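Local coordinates for protein membrane-bound lytic murein transglycosylase A (Burkholderia pseudomallei, PDB 6QK4) that probably cleaves the beta-1,4 glycosidic bond between N-acetylmuramic acid and N-acetylglucosamine in peptidoglycan, leaving a 1,6-anhydro end on the muramic acid, at residues P109-R117 against V156-A164; R271-L282 against V303-G314. One frame throughout, in Å; residues are numbered along the deposited sequence.

Interaction 1. Residues P109-R117 against V156-A164; sequences PLLHGSRVR and VWVDDPIEA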
loop_
_atom_site.group_PDB
_atom_site.type_symbol
_atom_site.label_atom_id
_atom_site.label_comp_id
_atom_site.label_asym_id
_atom_site.label_seq_id
_atom_site.Cartn_x
_atom_site.Cartn_y
_atom_site.Cartn_z
ATOM N N PRO A 109 1.948 6.807 2.770
ATOM C CA PRO A 109 1.596 8.224 2.884
ATOM C C PRO A 109 2.758 9.101 2.442
ATOM O O PRO A 109 3.922 8.777 2.677
ATOM C CB PRO A 109 1.326 8.400 4.390
ATOM C CG PRO A 109 0.937 7.059 4.913
ATOM C CD PRO A 109 1.801 6.071 4.044
ATOM N N LEU A 110 2.424 10.203 1.765
ATOM C CA LEU A 110 3.466 11.126 1.319
ATOM C C LEU A 110 3.023 12.511 1.740
ATOM O O LEU A 110 2.000 13.022 1.260
ATOM C CB LEU A 110 3.697 11.037 -0.188
ATOM C CG LEU A 110 4.702 12.104 -0.661
ATOM C CD1 LEU A 110 5.828 11.499 -1.424
ATOM C CD2 LEU A 110 3.941 13.080 -1.508
ATOM N N LEU A 111 3.739 13.088 2.707
ATOM C CA LEU A 111 3.424 14.410 3.212
ATOM C C LEU A 111 4.493 15.401 2.761
ATOM O O LEU A 111 5.536 15.030 2.250
ATOM C CB LEU A 111 3.326 14.411 4.750
ATOM C CG LEU A 111 2.132 13.575 5.263
ATOM C CD1 LEU A 111 2.433 12.104 5.280
ATOM C CD2 LEU A 111 1.805 14.055 6.716
ATOM N N HIS A 112 4.213 16.689 2.943
ATOM C CA HIS A 112 5.188 17.722 2.626
ATOM C C HIS A 112 5.441 18.545 3.877
ATOM O O HIS A 112 4.503 19.040 4.475
ATOM C CB HIS A 112 4.667 18.604 1.506
ATOM C CG HIS A 112 4.491 17.852 0.236
ATOM N ND1 HIS A 112 3.279 17.327 -0.158
ATOM C CD2 HIS A 112 5.400 17.459 -0.690
ATOM C CE1 HIS A 112 3.446 16.663 -1.289
ATOM N NE2 HIS A 112 4.724 16.716 -1.624
ATOM N N GLY A 113 6.698 18.687 4.259
ATOM C CA GLY A 113 7.003 19.343 5.502
ATOM C C GLY A 113 8.316 20.102 5.472
ATOM O O GLY A 113 8.939 20.292 4.413
ATOM N N SER A 114 8.718 20.549 6.657
ATOM C CA SER A 114 9.944 21.289 6.885
ATOM C C SER A 114 10.442 20.895 8.266
ATOM O O SER A 114 9.641 20.620 9.159
ATOM C CB SER A 114 9.702 22.817 6.846
ATOM O OG SER A 114 10.918 23.528 7.139
ATOM N N ARG A 115 11.762 20.984 8.472
ATOM C CA ARG A 115 12.317 20.779 9.805
ATOM C C ARG A 115 12.066 21.955 10.741
ATOM O O ARG A 115 12.208 21.812 11.968
ATOM C CB ARG A 115 13.817 20.481 9.697
ATOM C CG ARG A 115 14.170 19.235 8.848
ATOM C CD ARG A 115 15.682 18.949 8.840
ATOM N NE ARG A 115 15.969 17.680 8.167
ATOM C CZ ARG A 115 15.969 16.492 8.772
ATOM N NH1 ARG A 115 15.722 16.391 10.068
ATOM N NH2 ARG A 115 16.194 15.396 8.071
ATOM N N VAL A 116 11.664 23.115 10.226
ATOM C CA VAL A 116 11.313 24.216 11.105
ATOM C C VAL A 116 9.899 24.658 10.769
ATOM O O VAL A 116 9.428 24.487 9.639
ATOM C CB VAL A 116 12.302 25.398 11.008
ATOM C CG1 VAL A 116 13.719 24.889 11.055
ATOM C CG2 VAL A 116 12.056 26.200 9.751
ATOM N N ARG A 117 9.209 25.201 11.767
ATOM C CA ARG A 117 7.880 25.745 11.532
ATOM C C ARG A 117 7.980 27.032 10.713
ATOM O O ARG A 117 8.702 27.952 11.100
ATOM C CB ARG A 117 7.184 25.986 12.858
ATOM C CG ARG A 117 5.813 26.615 12.642
ATOM C CD ARG A 117 4.974 26.727 13.889
ATOM N NE ARG A 117 5.337 27.926 14.642
ATOM C CZ ARG A 117 4.767 29.128 14.505
ATOM N NH1 ARG A 117 3.775 29.314 13.642
ATOM N NH2 ARG A 117 5.184 30.158 15.248
ATOM N N VAL A 156 9.053 17.102 13.032
ATOM C CA VAL A 156 9.025 17.788 11.745
ATOM C C VAL A 156 7.662 18.467 11.635
ATOM O O VAL A 156 6.713 18.114 12.367
ATOM C CB VAL A 156 9.274 16.756 10.610
ATOM C CG1 VAL A 156 8.120 15.740 10.531
ATOM C CG2 VAL A 156 9.467 17.419 9.279
ATOM N N TRP A 157 7.545 19.442 10.731
ATOM C CA TRP A 157 6.317 20.210 10.566
ATOM C C TRP A 157 5.720 19.999 9.172
ATOM O O TRP A 157 6.404 20.217 8.177
ATOM C CB TRP A 157 6.581 21.704 10.802
ATOM C CG TRP A 157 7.132 21.973 12.162
ATOM C CD1 TRP A 157 8.448 21.845 12.578
ATOM C CD2 TRP A 157 6.391 22.387 13.289
ATOM N NE1 TRP A 157 8.550 22.175 13.912
ATOM C CE2 TRP A 157 7.298 22.516 14.370
ATOM C CE3 TRP A 157 5.032 22.673 13.501
ATOM C CZ2 TRP A 157 6.886 22.910 15.638
ATOM C CZ3 TRP A 157 4.628 23.074 14.759
ATOM C CH2 TRP A 157 5.549 23.190 15.814
ATOM N N VAL A 158 4.434 19.620 9.098
ATOM C CA VAL A 158 3.860 19.337 7.791
ATOM C C VAL A 158 2.761 20.348 7.426
ATOM O O VAL A 158 2.418 21.259 8.192
ATOM C CB VAL A 158 3.366 17.859 7.708
ATOM C CG1 VAL A 158 4.492 16.893 7.997
ATOM C CG2 VAL A 158 2.166 17.584 8.712
ATOM N N ASP A 159 2.223 20.142 6.220
ATOM C CA ASP A 159 1.408 20.995 5.366
ATOM C C ASP A 159 -0.052 21.028 5.760
ATOM O O ASP A 159 -0.766 21.993 5.449
ATOM C CB ASP A 159 1.442 20.371 3.952
ATOM C CG ASP A 159 1.770 21.336 2.942
ATOM O OD1 ASP A 159 1.993 22.493 3.346
ATOM O OD2 ASP A 159 1.777 20.970 1.768
ATOM N N ASP A 160 -0.528 19.954 6.387
ATOM C CA ASP A 160 -1.947 19.707 6.436
ATOM C C ASP A 160 -2.244 18.884 7.688
ATOM O O ASP A 160 -1.563 17.868 7.920
ATOM C CB ASP A 160 -2.371 18.947 5.180
ATOM C CG ASP A 160 -3.858 18.819 5.065
ATOM O OD1 ASP A 160 -4.445 18.083 5.871
ATOM O OD2 ASP A 160 -4.433 19.493 4.187
ATOM N N PRO A 161 -3.245 19.261 8.484
ATOM C CA PRO A 161 -3.495 18.538 9.750
ATOM C C PRO A 161 -4.270 17.252 9.487
ATOM O O PRO A 161 -4.147 16.297 10.268
ATOM C CB PRO A 161 -4.291 19.553 10.591
ATOM C CG PRO A 161 -4.999 20.390 9.585
ATOM C CD PRO A 161 -4.043 20.488 8.377
ATOM N N ILE A 162 -5.030 17.217 8.388
ATOM C CA ILE A 162 -5.739 15.994 7.985
ATOM C C ILE A 162 -4.758 14.938 7.487
ATOM O O ILE A 162 -4.849 13.762 7.863
ATOM C CB ILE A 162 -6.813 16.288 6.912
ATOM C CG1 ILE A 162 -7.773 17.396 7.362
ATOM C CG2 ILE A 162 -7.562 14.996 6.520
ATOM C CD1 ILE A 162 -8.704 16.985 8.462
ATOM N N GLU A 163 -3.783 15.334 6.657
ATOM C CA GLU A 163 -2.721 14.401 6.287
ATOM C C GLU A 163 -1.944 13.890 7.499
ATOM O O GLU A 163 -1.574 12.713 7.541
ATOM C CB GLU A 163 -1.764 15.045 5.291
ATOM C CG GLU A 163 -2.458 15.484 4.021
ATOM C CD GLU A 163 -1.530 16.081 2.970
ATOM O OE1 GLU A 163 -0.321 15.816 2.995
ATOM O OE2 GLU A 163 -2.048 16.817 2.090
ATOM N N ALA A 164 -1.625 14.771 8.459
ATOM C CA ALA A 164 -0.931 14.333 9.667
ATOM C C ALA A 164 -1.750 13.285 10.413
ATOM O O ALA A 164 -1.222 12.270 10.877
ATOM C CB ALA A 164 -0.673 15.546 10.586
HETATM O O HOH W 1 1.655 17.320 4.552
HETATM O O HOH W 2 1.118 17.634 1.528
#
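Arg117 lies over one face of the Trp157 indole. Its CB makes a CH-pi contact with the six-membered ring, 3.8 Å from that centroid and 16° off the normal. CG, set anti to the backbone N (chi1 177°), carries the chain on past CE3, and CD comes down 3.8 Å from Trp157 CZ3. A bend at chi3 leaves the guanidinium plane 59° from that of the indole, and NH1 hydrogen-bonds to Gln122 OE1. Behind this, Ser114 and Trp157 form an antiparallel hydrogen-bonded pair; Trp157 N gives the straighter bond, 2.9 Å to Ser114 O.

At the other end Leu111 and Glu163 run alongside each other, pointing opposite ways, Leu111 CD2 lying 4.0 Å from Glu163 CB. Between His112, Asp159 and Glu163 sit two waters. One bridges His112 N and Glu163 OE1; the other lies at the edge of the imidazole, 2.8 Å from His112 ND1 and 2.7 Å from Glu163 OE1. Asp160 caps helix 161-170, its OD1 accepting from Glu163 N. Within the MltA-specific insert domain, strand 101-114 thus joins strand 154-158 by backbone bonds and the helix's N-terminal end by leucine packing and water; two carboxylates could favour a protonated His112, though neither touches ND1.

Interaction 2. Residues R271-L282 against V303-G314; sequences RSIAVDPSSIPL and VFAQDVGTAIKG
Ile273 and Val303 meet at about a right angle, Ile273 CD1 and CG2 both resting against Val303 CG2, with CD1 at 3.7 Å. On that face the small bump of Ala305 CB sits in a hollow walled by Val275 CG2 (3.8 Å), Ile280 CG2 and Pro281 O. On the other face Ala274 CB abuts Asp307 CB, and Ser272 OG donates to Gln306 OE1 in the plane of the amide.

The strands run parallel, and the register slips by one residue after Ile273, a beta bulge. There Ile273 O takes a bond from Gln306 N at 3.0 Å and a weak one from Asp307 N. Beyond it, Leu282 pushes CD2 against the Asp307 backbone, 3.4 Å from its N, while Val308 CG1 lies across the Pro277 ring. Ile312 CG2 packs off the plane of the Ala274-Val275 peptide, 3.6 Å from Ala274 O, and water 3 joins Val275 O to Gly309 N.

Asp276 closes the far end: OD2 accepts from Gly314 N at 3.0 Å on its anti lone pair, OD1 makes an Asx turn with Ser278 N, and Ser279 OG donates to Gly314 O at 2.7 Å. Strand 272-274 lies between strands 298-307 (parallel) and 317-324 (antiparallel), consistent with the double-psi beta-barrel clan of the 3D domain; Val286 of strand 285-291 packs on Ile273, Ile280 and Val303, and helix 44-55 covers Phe304.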
loop_
_atom_site.group_PDB
_atom_site.type_symbol
_atom_site.label_atom_id
_atom_site.label_comp_id
_atom_site.label_asym_id
_atom_site.label_seq_id
_atom_site.Cartn_x
_atom_site.Cartn_y
_atom_site.Cartn_z
ATOM N N ARG A 271 2.320 -2.681 -9.168
ATOM C CA ARG A 271 3.027 -3.821 -9.721
ATOM C C ARG A 271 3.666 -4.655 -8.630
ATOM O O ARG A 271 4.427 -5.574 -8.964
ATOM C CB ARG A 271 4.136 -3.408 -10.708
ATOM C CG ARG A 271 3.609 -2.740 -12.021
ATOM C CD ARG A 271 2.915 -3.820 -12.879
ATOM N NE ARG A 271 2.273 -3.151 -14.010
ATOM C CZ ARG A 271 1.460 -3.784 -14.852
ATOM N NH1 ARG A 271 1.265 -5.089 -14.660
ATOM N NH2 ARG A 271 0.810 -3.087 -15.852
ATOM N N SER A 272 3.451 -4.315 -7.346
ATOM C CA SER A 272 3.995 -5.067 -6.227
ATOM C C SER A 272 2.858 -5.466 -5.329
ATOM O O SER A 272 1.932 -4.669 -5.118
ATOM C CB SER A 272 4.968 -4.216 -5.377
ATOM O OG SER A 272 6.151 -3.891 -6.076
ATOM N N ILE A 273 2.884 -6.695 -4.823
ATOM C CA ILE A 273 1.917 -7.112 -3.814
ATOM C C ILE A 273 2.655 -7.651 -2.581
ATOM O O ILE A 273 3.775 -8.170 -2.652
ATOM C CB ILE A 273 0.943 -8.186 -4.317
ATOM C CG1 ILE A 273 1.694 -9.400 -4.924
ATOM C CG2 ILE A 273 -0.162 -7.513 -5.240
ATOM C CD1 ILE A 273 0.699 -10.592 -5.180
ATOM N N ALA A 274 2.021 -7.450 -1.418
ATOM C CA ALA A 274 2.378 -8.186 -0.226
ATOM C C ALA A 274 1.592 -9.499 -0.166
ATOM O O ALA A 274 0.390 -9.544 -0.516
ATOM C CB ALA A 274 2.080 -7.329 1.017
ATOM N N VAL A 275 2.293 -10.581 0.223
ATOM C CA VAL A 275 1.745 -11.937 0.256
ATOM C C VAL A 275 2.043 -12.611 1.600
ATOM O O VAL A 275 2.844 -12.141 2.402
ATOM C CB VAL A 275 2.276 -12.829 -0.881
ATOM C CG1 VAL A 275 1.858 -12.260 -2.184
ATOM C CG2 VAL A 275 3.842 -12.911 -0.775
ATOM N N ASP A 276 1.435 -13.779 1.786
ATOM C CA ASP A 276 1.857 -14.680 2.872
ATOM C C ASP A 276 2.995 -15.516 2.293
ATOM O O ASP A 276 2.786 -16.317 1.372
ATOM C CB ASP A 276 0.667 -15.555 3.329
ATOM C CG ASP A 276 1.069 -16.623 4.359
ATOM O OD1 ASP A 276 2.295 -16.862 4.500
ATOM O OD2 ASP A 276 0.143 -17.197 5.010
ATOM N N PRO A 277 4.247 -15.296 2.715
ATOM C CA PRO A 277 5.364 -15.854 1.926
ATOM C C PRO A 277 5.458 -17.367 2.032
ATOM O O PRO A 277 6.134 -17.975 1.212
ATOM C CB PRO A 277 6.616 -15.154 2.519
ATOM C CG PRO A 277 6.213 -14.951 3.974
ATOM C CD PRO A 277 4.701 -14.562 3.906
ATOM N N SER A 278 4.805 -17.986 3.017
ATOM C CA SER A 278 4.768 -19.437 3.021
ATOM C C SER A 278 3.818 -20.009 1.996
ATOM O O SER A 278 3.930 -21.185 1.663
ATOM C CB SER A 278 4.409 -19.968 4.424
ATOM O OG SER A 278 3.022 -19.776 4.664
ATOM N N SER A 279 2.905 -19.189 1.412
ATOM C CA SER A 279 2.098 -19.594 0.274
ATOM C C SER A 279 2.692 -19.160 -1.057
ATOM O O SER A 279 2.698 -19.926 -2.017
ATOM C CB SER A 279 0.657 -18.993 0.433
ATOM O OG SER A 279 -0.011 -19.623 1.524
ATOM N N ILE A 280 3.237 -17.951 -1.117
ATOM C CA ILE A 280 3.789 -17.354 -2.323
ATOM C C ILE A 280 5.158 -16.785 -1.961
ATOM O O ILE A 280 5.262 -15.724 -1.323
ATOM C CB ILE A 280 2.860 -16.237 -2.860
ATOM C CG1 ILE A 280 1.441 -16.785 -3.064
ATOM C CG2 ILE A 280 3.435 -15.691 -4.145
ATOM C CD1 ILE A 280 0.390 -15.633 -3.382
ATOM N N PRO A 281 6.233 -17.447 -2.344
ATOM C CA PRO A 281 7.574 -16.978 -1.945
ATOM C C PRO A 281 7.873 -15.593 -2.497
ATOM O O PRO A 281 7.473 -15.243 -3.611
ATOM C CB PRO A 281 8.520 -18.018 -2.577
ATOM C CG PRO A 281 7.667 -19.249 -2.787
ATOM C CD PRO A 281 6.266 -18.729 -3.083
ATOM N N LEU A 282 8.596 -14.795 -1.707
ATOM C CA LEU A 282 9.031 -13.514 -2.241
ATOM C C LEU A 282 9.818 -13.714 -3.536
ATOM O O LEU A 282 10.630 -14.650 -3.693
ATOM C CB LEU A 282 9.872 -12.764 -1.203
ATOM C CG LEU A 282 9.081 -12.284 0.001
ATOM C CD1 LEU A 282 10.061 -11.792 1.067
ATOM C CD2 LEU A 282 8.013 -11.221 -0.323
ATOM N N VAL A 303 1.746 -8.634 -11.295
ATOM C CA VAL A 303 2.402 -8.027 -10.146
ATOM C C VAL A 303 3.505 -8.980 -9.667
ATOM O O VAL A 303 3.659 -10.135 -10.133
ATOM C CB VAL A 303 1.397 -7.741 -9.011
ATOM C CG1 VAL A 303 0.242 -6.808 -9.546
ATOM C CG2 VAL A 303 0.732 -9.047 -8.524
ATOM N N PHE A 304 4.289 -8.491 -8.690
ATOM C CA PHE A 304 5.388 -9.313 -8.150
ATOM C C PHE A 304 5.271 -9.364 -6.643
ATOM O O PHE A 304 5.002 -8.343 -6.016
ATOM C CB PHE A 304 6.753 -8.730 -8.542
ATOM C CG PHE A 304 7.042 -8.855 -10.018
ATOM C CD1 PHE A 304 6.534 -7.923 -10.882
ATOM C CD2 PHE A 304 7.887 -9.880 -10.488
ATOM C CE1 PHE A 304 6.806 -8.052 -12.269
ATOM C CE2 PHE A 304 8.167 -10.032 -11.859
ATOM C CZ PHE A 304 7.578 -9.092 -12.738
ATOM N N ALA A 305 5.429 -10.563 -6.064
ATOM C CA ALA A 305 5.376 -10.713 -4.602
ATOM C C ALA A 305 6.654 -10.167 -3.982
ATOM O O ALA A 305 7.712 -10.799 -4.049
ATOM C CB ALA A 305 5.171 -12.197 -4.265
ATOM N N GLN A 306 6.582 -8.942 -3.426
ATOM C CA GLN A 306 7.779 -8.233 -3.022
ATOM C C GLN A 306 7.615 -7.706 -1.626
ATOM O O GLN A 306 8.470 -6.916 -1.190
ATOM C CB GLN A 306 8.133 -7.089 -3.996
ATOM C CG GLN A 306 8.393 -7.673 -5.458
ATOM C CD GLN A 306 8.796 -6.608 -6.482
ATOM O OE1 GLN A 306 8.245 -5.487 -6.504
ATOM N NE2 GLN A 306 9.630 -7.016 -7.433
ATOM N N ASP A 307 6.583 -8.146 -0.905
ATOM C CA ASP A 307 6.407 -7.616 0.451
ATOM C C ASP A 307 5.614 -8.639 1.241
ATOM O O ASP A 307 5.073 -9.589 0.688
ATOM C CB ASP A 307 5.707 -6.221 0.417
ATOM C CG ASP A 307 6.070 -5.320 1.661
ATOM O OD1 ASP A 307 6.854 -5.753 2.547
ATOM O OD2 ASP A 307 5.514 -4.177 1.721
ATOM N N VAL A 308 5.547 -8.440 2.567
ATOM C CA VAL A 308 4.704 -9.247 3.440
ATOM C C VAL A 308 3.985 -8.285 4.376
ATOM O O VAL A 308 4.319 -7.096 4.442
ATOM C CB VAL A 308 5.541 -10.275 4.258
ATOM C CG1 VAL A 308 6.427 -11.155 3.342
ATOM C CG2 VAL A 308 6.371 -9.575 5.295
ATOM N N GLY A 309 3.008 -8.798 5.125
ATOM C CA GLY A 309 2.310 -7.960 6.085
ATOM C C GLY A 309 1.675 -8.762 7.194
ATOM O O GLY A 309 1.278 -9.912 7.003
ATOM N N THR A 310 1.544 -8.124 8.378
ATOM C CA THR A 310 1.060 -8.908 9.503
ATOM C C THR A 310 -0.396 -9.339 9.321
ATOM O O THR A 310 -0.781 -10.399 9.824
ATOM C CB THR A 310 1.242 -8.105 10.795
ATOM O OG1 THR A 310 0.499 -6.904 10.656
ATOM C CG2 THR A 310 2.654 -7.714 10.964
ATOM N N ALA A 311 -1.191 -8.617 8.518
ATOM C CA ALA A 311 -2.555 -9.031 8.270
ATOM C C ALA A 311 -2.713 -9.965 7.067
ATOM O O ALA A 311 -3.833 -10.440 6.819
ATOM C CB ALA A 311 -3.411 -7.804 8.035
ATOM N N ILE A 312 -1.651 -10.229 6.308
ATOM C CA ILE A 312 -1.762 -10.909 4.994
ATOM C C ILE A 312 -1.399 -12.365 5.210
ATOM O O ILE A 312 -0.221 -12.756 5.176
ATOM C CB ILE A 312 -0.876 -10.263 3.935
ATOM C CG1 ILE A 312 -1.112 -8.768 3.911
ATOM C CG2 ILE A 312 -1.072 -10.910 2.517
ATOM C CD1 ILE A 312 -2.631 -8.373 3.751
ATOM N N LYS A 313 -2.414 -13.163 5.502
ATOM C CA LYS A 313 -2.213 -14.572 5.826
ATOM C C LYS A 313 -3.175 -15.410 4.981
ATOM O O LYS A 313 -4.339 -15.049 4.840
ATOM C CB LYS A 313 -2.437 -14.808 7.320
ATOM C CG LYS A 313 -1.334 -14.123 8.213
ATOM C CD LYS A 313 0.031 -14.823 8.042
ATOM C CE LYS A 313 1.102 -14.253 8.987
ATOM N NZ LYS A 313 1.356 -12.820 8.662
ATOM N N GLY A 314 -2.712 -16.503 4.434
ATOM C CA GLY A 314 -3.565 -17.427 3.728
ATOM C C GLY A 314 -2.953 -17.859 2.415
ATOM O O GLY A 314 -1.738 -17.717 2.187
HETATM O O HOH W 3 2.450 -11.624 4.976
#

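How the interactions relate
Interaction 1 belongs to the MltA-specific insert and interaction 2 to the 3D domain, and they lie on opposite sides of the chain's centre. Their own centres are 30 Å apart and their nearest atoms about 11 Å, with no touch. Strand 101-114 connects them: its end, up to Ser114, supplies most of segment 109-117, while Tyr106, earlier on the same strand, hydrogen-bonds to Asp307 of interaction 2. The same strand also pairs with strand 317-324, the other neighbour of strand 272-274. In relatives of the MltA family the glycan binds in the groove between two such domains. The Tyr106 bond places Asp307 where strand 101-114 reaches the 3D domain, probably near such a groove.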